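Local structure of uncharacterized protein (Cytophaga hutchinsonii ATCC 33406, 3FF4) at residues I87-T92 / G111-M116; T7-A12 / T61-I66; S73-I78 / E95-I100; E33-G38 / T48-R53; L81-V86 / N104-V109. The protein is of unknown function but has a Rossmann-like CoA-binding domain and probably binds coenzyme A or a related nucleotide-containing ligand. One frame throughout, in Å; residues are numbered along the deposited sequence.

Contact 1 (I87-T92 / G111-M116); sequences IFNPGT and GCTLVM
G111 N gives F88 O a weak hydrogen bond of 3.3 Å where strand 85-88 ends and the chain from strand 107-110 turns into helix 113-119. This is the C-terminal edge of the parallel sheet, the edge at which Rossmann-like folds usually hold their ligands. Just past the strand, N89 CA also points its hydrogen at G111 O (3.2 Å). The N89 side chain then spans to the start of the helix. Its OD1 accepts two bonds from T113: the backbone N at 2.8 Å, almost in line with the carbonyl, and OG1 at 2.7 Å, in the carbonyl plane on a lone pair. On the other branch of the amide, N89 ND2 donates to L64 O and T63 OG1, which probably keeps the amide from flipping. T113 OG1 is also hydrogen-bonded to T63 OG1. C112 is the N-cap residue, with SG anti to its backbone N (chi1 167°), where it accepts from V115 N. I87 CG2 packs on G111 O at 3.5 Å, while I87 CD1 and M116 CE meet tip to tip at 3.7 Å; M116 is a selenomethionine whose side chain also lies against a bound PEG molecule, probably from crystallisation. P90 CD touches C112 CB. Residues N89 to T92 form a type II turn in which G91 supplies the positive phi (88°), and N89 O accepts from both T92 N and T92 OG1, the hydroxyl approaching at 2.7 Å in the carbonyl plane.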
# COMPACT_ATOMS: atom_id res chain seq x y z
N ILE A 87 -2.07 -5.45 -1.35
CA ILE A 87 -2.32 -5.37 -2.81
C ILE A 87 -1.00 -5.22 -3.59
O ILE A 87 -0.19 -4.30 -3.30
CB ILE A 87 -3.24 -4.21 -3.21
CG1 ILE A 87 -4.57 -4.31 -2.47
CG2 ILE A 87 -3.45 -4.17 -4.78
CD1 ILE A 87 -5.51 -3.10 -2.65
N PHE A 88 -0.77 -6.16 -4.51
CA PHE A 88 0.35 -6.13 -5.48
C PHE A 88 -0.10 -5.46 -6.79
O PHE A 88 -0.66 -6.12 -7.70
CB PHE A 88 0.85 -7.56 -5.74
CG PHE A 88 1.44 -8.19 -4.53
CD1 PHE A 88 2.82 -8.20 -4.33
CD2 PHE A 88 0.63 -8.64 -3.50
CE1 PHE A 88 3.35 -8.74 -3.17
CE2 PHE A 88 1.16 -9.17 -2.33
CZ PHE A 88 2.50 -9.22 -2.17
N ASN A 89 0.12 -4.13 -6.88
CA ASN A 89 -0.18 -3.36 -8.09
C ASN A 89 0.78 -3.77 -9.22
O ASN A 89 1.81 -4.39 -8.94
CB ASN A 89 -0.15 -1.86 -7.78
CG ASN A 89 -1.10 -1.52 -6.66
OD1 ASN A 89 -2.31 -1.45 -6.86
ND2 ASN A 89 -0.57 -1.37 -5.47
N PRO A 90 0.44 -3.45 -10.49
CA PRO A 90 1.25 -3.87 -11.61
C PRO A 90 2.73 -3.58 -11.48
O PRO A 90 3.16 -2.44 -11.21
CB PRO A 90 0.60 -3.13 -12.81
CG PRO A 90 -0.90 -3.18 -12.44
CD PRO A 90 -0.81 -2.79 -10.94
N GLY A 91 3.50 -4.65 -11.67
CA GLY A 91 4.95 -4.64 -11.60
C GLY A 91 5.48 -4.87 -10.19
O GLY A 91 6.71 -4.89 -10.00
N THR A 92 4.61 -5.06 -9.19
CA THR A 92 5.11 -5.33 -7.85
C THR A 92 4.95 -6.81 -7.47
O THR A 92 5.34 -7.21 -6.37
CB THR A 92 4.41 -4.45 -6.77
OG1 THR A 92 3.06 -4.88 -6.64
CG2 THR A 92 4.46 -2.96 -7.13
N GLY A 111 -3.81 -6.97 -8.21
CA GLY A 111 -4.73 -6.13 -8.98
C GLY A 111 -4.23 -4.69 -8.94
O GLY A 111 -3.23 -4.41 -8.28
N CYS A 112 -4.90 -3.80 -9.65
CA CYS A 112 -4.57 -2.37 -9.62
C CYS A 112 -5.54 -1.69 -8.67
O CYS A 112 -6.77 -1.81 -8.81
CB CYS A 112 -4.67 -1.78 -11.03
SG CYS A 112 -4.66 0.02 -11.05
N THR A 113 -4.98 -1.02 -7.67
CA THR A 113 -5.77 -0.24 -6.72
C THR A 113 -6.78 0.67 -7.41
O THR A 113 -7.91 0.75 -6.96
CB THR A 113 -4.87 0.59 -5.75
OG1 THR A 113 -4.00 -0.31 -5.02
CG2 THR A 113 -5.76 1.40 -4.75
N LEU A 114 -6.39 1.35 -8.50
CA LEU A 114 -7.31 2.25 -9.22
C LEU A 114 -8.49 1.48 -9.83
O LEU A 114 -9.66 1.85 -9.64
CB LEU A 114 -6.58 3.04 -10.31
CG LEU A 114 -5.26 3.75 -9.97
CD1 LEU A 114 -4.71 4.56 -11.19
CD2 LEU A 114 -5.49 4.68 -8.78
N VAL A 115 -8.20 0.40 -10.54
CA VAL A 115 -9.22 -0.47 -11.13
C VAL A 115 -10.15 -1.02 -10.06
O VAL A 115 -11.39 -1.01 -10.24
CB VAL A 115 -8.60 -1.58 -11.98
CG1 VAL A 115 -9.65 -2.58 -12.46
CG2 VAL A 115 -7.88 -0.94 -13.18
N MSE A 116 -9.57 -1.45 -8.95
CA MSE A 116 -10.36 -2.00 -7.86
C MSE A 116 -11.34 -0.98 -7.27
O MSE A 116 -12.50 -1.31 -7.00
CB MSE A 116 -9.45 -2.62 -6.79
CG MSE A 116 -8.82 -3.92 -7.29
SE MSE A 116 -7.30 -4.33 -6.12
CE MSE A 116 -8.23 -4.89 -4.46

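Contact 2 (T7-A12 / T61-I66); sequences TLILGA and TVTLYI
T7 faces T61 at the start of two neighbouring parallel strands, 7-10 and 61-64, in the middle of the Rossmann-like sheet. T7 and T61 lie side by side, their hydroxyls turned to other partners, K5 O and R85 NH2, while T7 CG2 reaches diagonally to T63 CG2 at 3.7 Å. L8 then binds by both backbone groups: its N donates to T61 O and its O accepts from T63 N, each at 2.8 Å. I9 CG1 lies alongside T63 CG2, and I9 CG2 touches Y65 CD2 at 3.9 Å. T63 CG2 sits in the crowded position between backbone N and C, with OG1 anti to N (chi1 -171°); that hydroxyl is hydrogen-bonded to T113 and N89. L10 N donates to T63 O and L10 O accepts from Y65 N at 2.7 Å. L10 lies alongside L64 and crosses I66 at a slant, its CD2 touching L64 CD2 (3.8 Å) and I66 CD1 (4.0 Å). At G11 a side chain would collide with Y65 O; instead I66 CG2 comes within 3.7 Å of G11 CA. An alanine in place of I66 would probably open a gap beside L10 CD2 and G11 CA, leaving the leucine tip freer to turn. A water donates to both G11 O and Y65 O. This positive-phi glycine just after the first strand is consistent with the ligand-binding loop of Rossmann-like folds. Leucines and valine make one face apolar; on the other, buried threonine hydroxyls bond to groups beyond the pair, among them R85, N89 and T113, tying it to its neighbours.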
# COMPACT_ATOMS: atom_id res chain seq x y z
N THR A 7 -5.72 2.51 4.71
CA THR A 7 -4.85 2.00 3.64
C THR A 7 -3.46 2.64 3.67
O THR A 7 -3.30 3.87 3.53
CB THR A 7 -5.50 2.22 2.24
OG1 THR A 7 -6.76 1.53 2.22
CG2 THR A 7 -4.58 1.66 1.14
N LEU A 8 -2.45 1.81 3.87
CA LEU A 8 -1.07 2.32 3.90
C LEU A 8 -0.48 2.15 2.49
O LEU A 8 -0.48 1.03 1.95
CB LEU A 8 -0.24 1.58 4.97
CG LEU A 8 1.17 2.09 5.29
CD1 LEU A 8 1.41 1.85 6.78
CD2 LEU A 8 2.23 1.37 4.43
N ILE A 9 0.01 3.24 1.91
CA ILE A 9 0.72 3.21 0.60
C ILE A 9 2.20 3.12 0.84
O ILE A 9 2.81 4.06 1.38
CB ILE A 9 0.43 4.50 -0.20
CG1 ILE A 9 -1.09 4.74 -0.28
CG2 ILE A 9 1.18 4.48 -1.60
CD1 ILE A 9 -1.53 6.09 -0.96
N LEU A 10 2.78 2.00 0.44
CA LEU A 10 4.18 1.75 0.62
C LEU A 10 4.92 1.94 -0.72
O LEU A 10 4.70 1.20 -1.70
CB LEU A 10 4.39 0.33 1.18
CG LEU A 10 5.81 -0.04 1.63
CD1 LEU A 10 6.26 0.93 2.73
CD2 LEU A 10 5.88 -1.48 2.14
N GLY A 11 5.80 2.94 -0.74
CA GLY A 11 6.31 3.49 -1.98
C GLY A 11 5.68 4.84 -2.32
O GLY A 11 5.77 5.30 -3.48
N ALA A 12 5.06 5.51 -1.34
CA ALA A 12 4.45 6.83 -1.59
C ALA A 12 5.43 7.83 -2.21
O ALA A 12 6.62 7.84 -1.87
CB ALA A 12 3.88 7.40 -0.32
N THR A 61 -5.35 -2.45 4.71
CA THR A 61 -4.71 -2.79 3.45
C THR A 61 -3.36 -2.09 3.34
O THR A 61 -3.25 -0.88 3.58
CB THR A 61 -5.61 -2.35 2.24
OG1 THR A 61 -6.83 -3.09 2.25
CG2 THR A 61 -4.89 -2.57 0.92
N VAL A 62 -2.32 -2.84 2.99
CA VAL A 62 -1.09 -2.24 2.51
C VAL A 62 -1.17 -2.30 0.97
O VAL A 62 -1.39 -3.37 0.39
CB VAL A 62 0.16 -2.94 3.05
CG1 VAL A 62 1.45 -2.39 2.38
CG2 VAL A 62 0.22 -2.81 4.61
N THR A 63 -1.06 -1.15 0.32
CA THR A 63 -0.98 -1.14 -1.15
C THR A 63 0.44 -0.79 -1.61
O THR A 63 1.03 0.25 -1.26
CB THR A 63 -2.10 -0.26 -1.83
OG1 THR A 63 -2.11 -0.45 -3.26
CG2 THR A 63 -1.95 1.26 -1.47
N LEU A 64 1.01 -1.71 -2.37
CA LEU A 64 2.42 -1.73 -2.70
C LEU A 64 2.76 -1.03 -4.01
O LEU A 64 2.21 -1.38 -5.07
CB LEU A 64 2.90 -3.17 -2.85
CG LEU A 64 3.13 -3.99 -1.59
CD1 LEU A 64 3.55 -5.37 -2.07
CD2 LEU A 64 4.25 -3.35 -0.76
N TYR A 65 3.69 -0.07 -3.91
CA TYR A 65 4.24 0.58 -5.09
C TYR A 65 5.75 0.56 -5.04
O TYR A 65 6.35 1.56 -5.36
CB TYR A 65 3.71 2.02 -5.24
CG TYR A 65 2.26 2.00 -5.64
CD1 TYR A 65 1.90 1.80 -6.98
CD2 TYR A 65 1.25 2.11 -4.68
CE1 TYR A 65 0.55 1.74 -7.37
CE2 TYR A 65 -0.12 2.07 -5.06
CZ TYR A 65 -0.45 1.88 -6.39
OH TYR A 65 -1.77 1.80 -6.77
N ILE A 66 6.35 -0.53 -4.58
CA ILE A 66 7.81 -0.69 -4.58
C ILE A 66 8.07 -1.98 -5.34
O ILE A 66 7.25 -2.88 -5.30
CB ILE A 66 8.42 -0.79 -3.16
CG1 ILE A 66 7.54 -1.67 -2.26
CG2 ILE A 66 8.56 0.59 -2.50
CD1 ILE A 66 8.28 -2.13 -0.96
O HOH W 1 6.26 4.69 -5.99

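Contact 3 (S73-I78 / E95-I100); sequences SEYNYI and EELEEI
Y75 is the bump of this contact: its ring projects from the first turn of helix 75-81 into a hollow on helix 95-103 formed by E96, L97 and I100. The two helices are neighbours on one face of the Rossmann-like sheet. L97 supplies one wall. Its CD1 lies 3.6 Å above the ring plane, displaced toward the rim, in a CH-pi contact 4.0 Å from the centroid of the Y75 ring, and its CB closes on Y75 CE1 at 3.7 Å. CG of L97, anti to the backbone N (chi1 179°), carries the branch out to the ring, and the two side chains slide past each other in opposite directions. I100 comes across at about a right angle, its CD1 3.8 Å from Y75 CE2. One turn deeper, I78 CD1 touches L97 CD2 at 4.0 Å and continues the apolar seam toward the sheet, where I78 packs on V86 and L97 on F88. At the outer end of the ring, Y75 OH donates to E96 OE1 at 2.8 Å. The carboxylate stands nearly perpendicular to the ring (89°) and is met on its anti side, 26° out of its plane. N94 ND2 donates to the same phenol oxygen. The chemistry is thus graded from apolar near the sheet to polar at the surface: the hydroxyl both gives and accepts a hydrogen bond, which fixes the outer end of the ring, and the E96 charge would probably strengthen the bond it receives.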
# COMPACT_ATOMS: atom_id res chain seq x y z
N SER A 73 13.57 -5.61 1.95
CA SER A 73 13.86 -4.91 3.21
C SER A 73 12.57 -4.55 3.99
O SER A 73 12.65 -4.04 5.10
CB SER A 73 14.67 -3.64 2.92
OG SER A 73 13.93 -2.83 2.01
N GLU A 74 11.40 -4.81 3.40
CA GLU A 74 10.11 -4.43 4.00
C GLU A 74 9.22 -5.60 4.49
O GLU A 74 8.16 -5.36 5.08
CB GLU A 74 9.27 -3.59 3.02
CG GLU A 74 9.98 -2.37 2.42
CD GLU A 74 10.18 -1.21 3.42
OE1 GLU A 74 9.56 -1.17 4.50
OE2 GLU A 74 10.98 -0.32 3.11
N TYR A 75 9.63 -6.84 4.21
CA TYR A 75 8.83 -8.03 4.57
C TYR A 75 8.40 -8.02 6.04
O TYR A 75 7.21 -8.13 6.37
CB TYR A 75 9.66 -9.31 4.33
CG TYR A 75 9.78 -9.82 2.90
CD1 TYR A 75 9.40 -9.04 1.81
CD2 TYR A 75 10.32 -11.09 2.65
CE1 TYR A 75 9.53 -9.52 0.51
CE2 TYR A 75 10.46 -11.57 1.35
CZ TYR A 75 10.05 -10.78 0.29
OH TYR A 75 10.18 -11.25 -1.00
N ASN A 76 9.36 -7.88 6.94
CA ASN A 76 9.06 -7.93 8.37
C ASN A 76 8.20 -6.75 8.82
O ASN A 76 7.38 -6.91 9.70
CB ASN A 76 10.34 -8.03 9.20
CG ASN A 76 10.98 -9.39 9.07
OD1 ASN A 76 10.32 -10.38 8.71
ND2 ASN A 76 12.28 -9.46 9.36
N TYR A 77 8.39 -5.59 8.18
CA TYR A 77 7.56 -4.42 8.48
C TYR A 77 6.10 -4.67 8.08
O TYR A 77 5.17 -4.43 8.86
CB TYR A 77 8.12 -3.15 7.84
CG TYR A 77 7.28 -1.90 8.09
CD1 TYR A 77 7.05 -1.44 9.41
CD2 TYR A 77 6.68 -1.22 7.04
CE1 TYR A 77 6.25 -0.32 9.65
CE2 TYR A 77 5.88 -0.06 7.26
CZ TYR A 77 5.68 0.36 8.56
OH TYR A 77 4.91 1.45 8.78
N ILE A 78 5.92 -5.19 6.87
CA ILE A 78 4.57 -5.50 6.39
C ILE A 78 3.90 -6.50 7.37
O ILE A 78 2.77 -6.25 7.82
CB ILE A 78 4.59 -6.02 4.92
CG1 ILE A 78 5.06 -4.89 3.96
CG2 ILE A 78 3.21 -6.54 4.53
CD1 ILE A 78 5.64 -5.37 2.64
N GLU A 95 6.03 -13.56 -5.86
CA GLU A 95 5.43 -14.81 -5.41
C GLU A 95 5.88 -15.21 -4.01
O GLU A 95 5.04 -15.60 -3.21
CB GLU A 95 5.63 -15.95 -6.41
CG GLU A 95 4.91 -17.22 -5.96
CD GLU A 95 4.74 -18.22 -7.07
OE1 GLU A 95 3.78 -18.07 -7.86
OE2 GLU A 95 5.55 -19.17 -7.14
N GLU A 96 7.17 -15.07 -3.72
CA GLU A 96 7.69 -15.34 -2.39
C GLU A 96 6.95 -14.52 -1.32
O GLU A 96 6.51 -15.06 -0.29
CB GLU A 96 9.20 -15.08 -2.30
CG GLU A 96 9.67 -14.94 -0.85
CD GLU A 96 11.16 -14.73 -0.72
OE1 GLU A 96 11.67 -13.64 -1.09
OE2 GLU A 96 11.84 -15.66 -0.22
N LEU A 97 6.78 -13.22 -1.57
CA LEU A 97 6.09 -12.40 -0.57
C LEU A 97 4.60 -12.76 -0.43
O LEU A 97 4.08 -12.82 0.68
CB LEU A 97 6.32 -10.88 -0.77
CG LEU A 97 5.57 -10.01 0.27
CD1 LEU A 97 5.98 -10.36 1.69
CD2 LEU A 97 5.74 -8.49 0.07
N GLU A 98 3.93 -13.01 -1.55
CA GLU A 98 2.56 -13.56 -1.51
C GLU A 98 2.42 -14.79 -0.56
O GLU A 98 1.53 -14.83 0.30
CB GLU A 98 2.08 -13.91 -2.93
CG GLU A 98 2.05 -12.67 -3.85
CD GLU A 98 2.03 -12.99 -5.36
OE1 GLU A 98 2.60 -12.19 -6.14
OE2 GLU A 98 1.43 -14.01 -5.78
N GLU A 99 3.32 -15.77 -0.71
CA GLU A 99 3.27 -16.98 0.11
C GLU A 99 3.55 -16.69 1.56
O GLU A 99 2.88 -17.24 2.43
CB GLU A 99 4.27 -18.01 -0.37
CG GLU A 99 3.89 -18.58 -1.68
CD GLU A 99 4.91 -19.58 -2.20
OE1 GLU A 99 5.70 -20.14 -1.38
OE2 GLU A 99 4.91 -19.80 -3.43
N ILE A 100 4.54 -15.84 1.82
CA ILE A 100 4.87 -15.48 3.20
C ILE A 100 3.66 -14.82 3.85
O ILE A 100 3.29 -15.14 4.99
CB ILE A 100 6.11 -14.57 3.26
CG1 ILE A 100 7.38 -15.38 2.94
CG2 ILE A 100 6.22 -13.92 4.63
CD1 ILE A 100 8.63 -14.52 2.80

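Contact 4 (E33-G38 / T48-R53); sequences EFIPVG and TIINER
P36 O accepts from I50 N at 2.8 Å and I50 O accepts from G38 N at 3.1 Å, so two nearly straight bonds hold the loop on either side of V37. Apolar contacts flank them: I35 CG2 meets I50 CD1 at 3.9 Å, and I49 CG2 lies over G38 N. G38 O accepts from N51 ND2 (3.0 Å), the donor standing well above the carbonyl plane while the oxygen lies in the plane of the N51 amide; R53 NH1 adds a weak bond to it. Strand 34-37 is an outermost strand of the Rossmann-like sheet, and the loop after the small hairpin of strands 43-44 and 47-48 crosses its C-terminal end. There chi2 of R53 (-66°) turns CD back to V37 CG1, and beyond it the guanidinium presents one face to that methyl, R53 NH1 lying 3.7 Å from V37 CG1. The same NH1 donates to E52 O at 3.0 Å, in the guanidinium plane. An alanine in place of R53 would probably uncover V37 CG1 and leave the E74 carboxylate without its salt-bridge mate. Farther out, E74 OE1 holds R53 NE, K41 NZ bonds to N51 OD1, and N51 ND2 also donates to K40 O.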
# COMPACT_ATOMS: atom_id res chain seq x y z
N GLU A 33 -8.99 6.57 4.59
CA GLU A 33 -7.79 7.16 5.18
C GLU A 33 -6.55 6.52 4.54
O GLU A 33 -6.37 5.30 4.62
CB GLU A 33 -7.78 6.98 6.70
CG GLU A 33 -6.44 7.26 7.33
CD GLU A 33 -6.49 7.20 8.85
OE1 GLU A 33 -7.32 6.42 9.42
OE2 GLU A 33 -5.72 7.96 9.48
N PHE A 34 -5.73 7.32 3.87
CA PHE A 34 -4.46 6.82 3.31
C PHE A 34 -3.28 7.26 4.18
O PHE A 34 -3.31 8.36 4.79
CB PHE A 34 -4.26 7.24 1.83
CG PHE A 34 -3.84 8.66 1.65
CD1 PHE A 34 -2.48 8.99 1.50
CD2 PHE A 34 -4.79 9.69 1.66
CE1 PHE A 34 -2.08 10.33 1.36
CE2 PHE A 34 -4.40 11.02 1.53
CZ PHE A 34 -3.04 11.34 1.36
N ILE A 35 -2.27 6.41 4.25
CA ILE A 35 -1.05 6.74 4.98
C ILE A 35 0.19 6.56 4.09
O ILE A 35 0.51 5.43 3.75
CB ILE A 35 -0.90 5.90 6.26
CG1 ILE A 35 -2.14 6.07 7.17
CG2 ILE A 35 0.42 6.30 7.00
CD1 ILE A 35 -2.24 5.03 8.24
N PRO A 36 0.88 7.68 3.74
CA PRO A 36 2.02 7.59 2.81
C PRO A 36 3.34 7.24 3.51
O PRO A 36 3.81 8.00 4.39
CB PRO A 36 2.12 8.99 2.21
CG PRO A 36 1.43 9.91 3.22
CD PRO A 36 0.54 9.08 4.10
N VAL A 37 3.92 6.10 3.12
CA VAL A 37 5.18 5.62 3.66
C VAL A 37 6.11 5.31 2.49
O VAL A 37 5.70 4.79 1.44
CB VAL A 37 5.00 4.36 4.56
CG1 VAL A 37 6.34 3.87 5.14
CG2 VAL A 37 4.00 4.63 5.68
N GLY A 38 7.38 5.66 2.64
CA GLY A 38 8.37 5.32 1.64
C GLY A 38 9.69 6.00 1.90
O GLY A 38 9.91 6.53 3.01
N THR A 48 2.77 14.51 5.22
CA THR A 48 4.20 14.25 5.13
C THR A 48 4.38 12.76 4.86
O THR A 48 3.78 11.94 5.54
CB THR A 48 4.92 14.62 6.46
OG1 THR A 48 4.68 16.01 6.78
CG2 THR A 48 6.42 14.38 6.37
N ILE A 49 5.21 12.40 3.89
CA ILE A 49 5.53 11.00 3.65
C ILE A 49 6.40 10.53 4.81
O ILE A 49 7.42 11.16 5.12
CB ILE A 49 6.31 10.81 2.32
CG1 ILE A 49 5.50 11.34 1.14
CG2 ILE A 49 6.71 9.32 2.15
CD1 ILE A 49 6.29 11.41 -0.17
N ILE A 50 5.99 9.43 5.44
CA ILE A 50 6.73 8.88 6.58
C ILE A 50 7.96 8.11 6.08
O ILE A 50 7.84 7.12 5.33
CB ILE A 50 5.82 8.02 7.48
CG1 ILE A 50 4.67 8.88 8.03
CG2 ILE A 50 6.64 7.35 8.59
CD1 ILE A 50 3.47 8.12 8.56
N ASN A 51 9.14 8.60 6.47
CA ASN A 51 10.37 8.01 5.96
C ASN A 51 10.94 6.98 6.91
O ASN A 51 11.83 6.24 6.54
CB ASN A 51 11.42 9.07 5.61
CG ASN A 51 10.97 9.99 4.49
OD1 ASN A 51 11.20 11.18 4.55
ND2 ASN A 51 10.32 9.43 3.46
N GLU A 52 10.44 6.94 8.15
CA GLU A 52 10.77 5.82 9.03
C GLU A 52 9.72 4.73 8.83
O GLU A 52 8.91 4.80 7.90
CB GLU A 52 10.84 6.21 10.51
CG GLU A 52 11.87 7.26 10.83
CD GLU A 52 11.49 8.64 10.26
OE1 GLU A 52 10.29 9.00 10.31
OE2 GLU A 52 12.40 9.34 9.76
N ARG A 53 9.77 3.71 9.68
CA ARG A 53 8.80 2.63 9.62
C ARG A 53 8.03 2.46 10.96
O ARG A 53 8.20 1.45 11.65
CB ARG A 53 9.49 1.34 9.14
CG ARG A 53 10.12 1.45 7.75
CD ARG A 53 9.05 1.65 6.63
NE ARG A 53 9.61 1.71 5.27
CZ ARG A 53 10.04 2.82 4.63
NH1 ARG A 53 10.00 4.02 5.23
NH2 ARG A 53 10.53 2.73 3.39

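Contact 5 (L81-V86 / N104-V109); sequences LKPKRV and NGIEPV
The beta-alpha-beta unit of strand 85-88, helix 95-103 and strand 107-110 closes here, with R85 beside E107 and V86 beside P108 in parallel pairing at the edge of the Rossmann-like sheet. Three backbone bonds join the strands: E107 N to K84 O at 3.2 Å, V86 N to E107 O at 3.0 Å and V109 N to V86 O at 2.9 Å. P108, which has no N-H to give, falls between the two donors of its strand, with its nitrogen turned away from strand 85-88. Ahead of the strands, I106 fills the angle between P83 and V86. Its CG1, anti to the carbonyl carbon (chi1 -60°), packs on P83 O at 3.5 Å, its CD1 on P83 CD at 3.9 Å, and its CG2 on V86 CG2 at 3.8 Å. V86 and I106 both also touch L101, so the crossover helix covers this face. I106 N closes the Schellman motif that ends helix 95-103, bonding to L101 O, with G105 as the C-prime residue. On the other face R85 CD lies against V109 CG2 at 3.7 Å, and the arginine chain bends at chi3 (64°). Its guanidinium goes to the chain terminus and the next strand: NH1 forms a salt bridge with F122 OXT and NH2 bonds to T61 OG1. R85 NE and E107 OE1 stay 5.6 Å apart, and the charge of the arginine is probably balanced in part by the C-terminal carboxylate of F122, whose ring also makes a cation-pi contact with it.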
# COMPACT_ATOMS: atom_id res chain seq x y z
N LEU A 81 2.75 -5.01 10.62
CA LEU A 81 1.52 -4.24 10.52
C LEU A 81 0.27 -5.12 10.66
O LEU A 81 -0.84 -4.60 10.91
CB LEU A 81 1.46 -3.44 9.23
CG LEU A 81 2.49 -2.32 9.04
CD1 LEU A 81 2.45 -1.79 7.58
CD2 LEU A 81 2.19 -1.21 10.05
N LYS A 82 0.44 -6.42 10.47
CA LYS A 82 -0.68 -7.38 10.47
C LYS A 82 -1.91 -6.86 9.69
O LYS A 82 -3.01 -6.83 10.22
CB LYS A 82 -1.08 -7.75 11.92
CG LYS A 82 0.02 -8.48 12.70
CD LYS A 82 -0.49 -8.96 14.08
CE LYS A 82 -0.85 -10.48 14.05
NZ LYS A 82 -1.83 -10.91 15.13
N PRO A 83 -1.72 -6.43 8.43
CA PRO A 83 -2.88 -5.93 7.70
C PRO A 83 -3.81 -7.08 7.35
O PRO A 83 -3.37 -8.22 7.35
CB PRO A 83 -2.27 -5.40 6.40
CG PRO A 83 -1.06 -6.21 6.18
CD PRO A 83 -0.51 -6.47 7.58
N LYS A 84 -5.07 -6.81 7.03
CA LYS A 84 -5.96 -7.84 6.47
C LYS A 84 -5.54 -8.25 5.05
O LYS A 84 -5.69 -9.39 4.65
CB LYS A 84 -7.40 -7.34 6.43
CG LYS A 84 -7.94 -6.96 7.81
CD LYS A 84 -9.43 -6.69 7.72
CE LYS A 84 -10.20 -8.00 7.73
NZ LYS A 84 -11.67 -7.78 7.72
N ARG A 85 -4.98 -7.31 4.29
CA ARG A 85 -4.76 -7.53 2.88
C ARG A 85 -3.55 -6.73 2.41
O ARG A 85 -3.31 -5.61 2.88
CB ARG A 85 -6.00 -7.08 2.08
CG ARG A 85 -5.83 -7.05 0.55
CD ARG A 85 -7.11 -6.61 -0.14
NE ARG A 85 -7.47 -5.23 0.21
CZ ARG A 85 -8.54 -4.58 -0.24
NH1 ARG A 85 -9.41 -5.20 -1.08
NH2 ARG A 85 -8.76 -3.33 0.15
N VAL A 86 -2.81 -7.30 1.45
CA VAL A 86 -1.74 -6.58 0.80
C VAL A 86 -2.03 -6.62 -0.71
O VAL A 86 -2.24 -7.70 -1.28
CB VAL A 86 -0.35 -7.15 1.11
CG1 VAL A 86 0.74 -6.44 0.31
CG2 VAL A 86 -0.00 -7.04 2.62
N ASN A 104 1.10 -16.38 6.78
CA ASN A 104 0.91 -15.67 8.04
C ASN A 104 -0.52 -15.13 8.15
O ASN A 104 -0.77 -14.22 8.92
CB ASN A 104 1.92 -14.51 8.18
CG ASN A 104 3.31 -15.00 8.55
OD1 ASN A 104 3.65 -15.09 9.73
ND2 ASN A 104 4.13 -15.32 7.55
N GLY A 105 -1.45 -15.71 7.39
CA GLY A 105 -2.87 -15.28 7.43
C GLY A 105 -3.19 -13.89 6.87
O GLY A 105 -4.23 -13.31 7.22
N ILE A 106 -2.31 -13.35 6.02
CA ILE A 106 -2.55 -12.07 5.34
C ILE A 106 -2.87 -12.34 3.85
O ILE A 106 -2.11 -13.06 3.16
CB ILE A 106 -1.31 -11.13 5.46
CG1 ILE A 106 -1.01 -10.84 6.95
CG2 ILE A 106 -1.51 -9.84 4.67
CD1 ILE A 106 0.43 -10.27 7.24
N GLU A 107 -3.98 -11.77 3.35
CA GLU A 107 -4.42 -12.08 2.02
C GLU A 107 -3.63 -11.28 0.96
O GLU A 107 -3.73 -10.05 0.90
CB GLU A 107 -5.91 -11.82 1.87
CG GLU A 107 -6.48 -12.35 0.56
CD GLU A 107 -7.88 -11.81 0.25
OE1 GLU A 107 -8.29 -10.75 0.79
OE2 GLU A 107 -8.55 -12.42 -0.59
N PRO A 108 -2.84 -11.99 0.12
CA PRO A 108 -2.23 -11.28 -0.98
C PRO A 108 -3.28 -11.14 -2.11
O PRO A 108 -4.00 -12.09 -2.40
CB PRO A 108 -1.09 -12.21 -1.41
CG PRO A 108 -1.52 -13.63 -0.95
CD PRO A 108 -2.65 -13.46 0.04
N VAL A 109 -3.36 -9.96 -2.72
CA VAL A 109 -4.30 -9.71 -3.83
C VAL A 109 -3.53 -9.06 -4.98
O VAL A 109 -2.90 -8.03 -4.78
CB VAL A 109 -5.44 -8.73 -3.41
CG1 VAL A 109 -6.23 -8.22 -4.65
CG2 VAL A 109 -6.38 -9.42 -2.44

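In the fold
Contacts 1, 2, 4 and 5 all reach the parallel sheet, whose strands run in the order 34-37, 7-10, 61-64, 85-88, 107-110. Contact 4 lies at one outer strand and contact 5 at the other, their centres about 18 Å apart; contact 2 is about 2 Å from the chain centre. Contact 4 is nested within the loop closed by contact 2, while the segments of contacts 1, 3 and 5 alternate after it. Contacts 1 and 5 share strand 85-88. Contact 3 joins two helices on one sheet face and is tied to contact 4 by the E74-R53 salt bridge. All lie in one CoA-binding-type domain; contact 1 and the G11 end of contact 2 mark the sheet's C-terminal edge, where any ligand would probably bind.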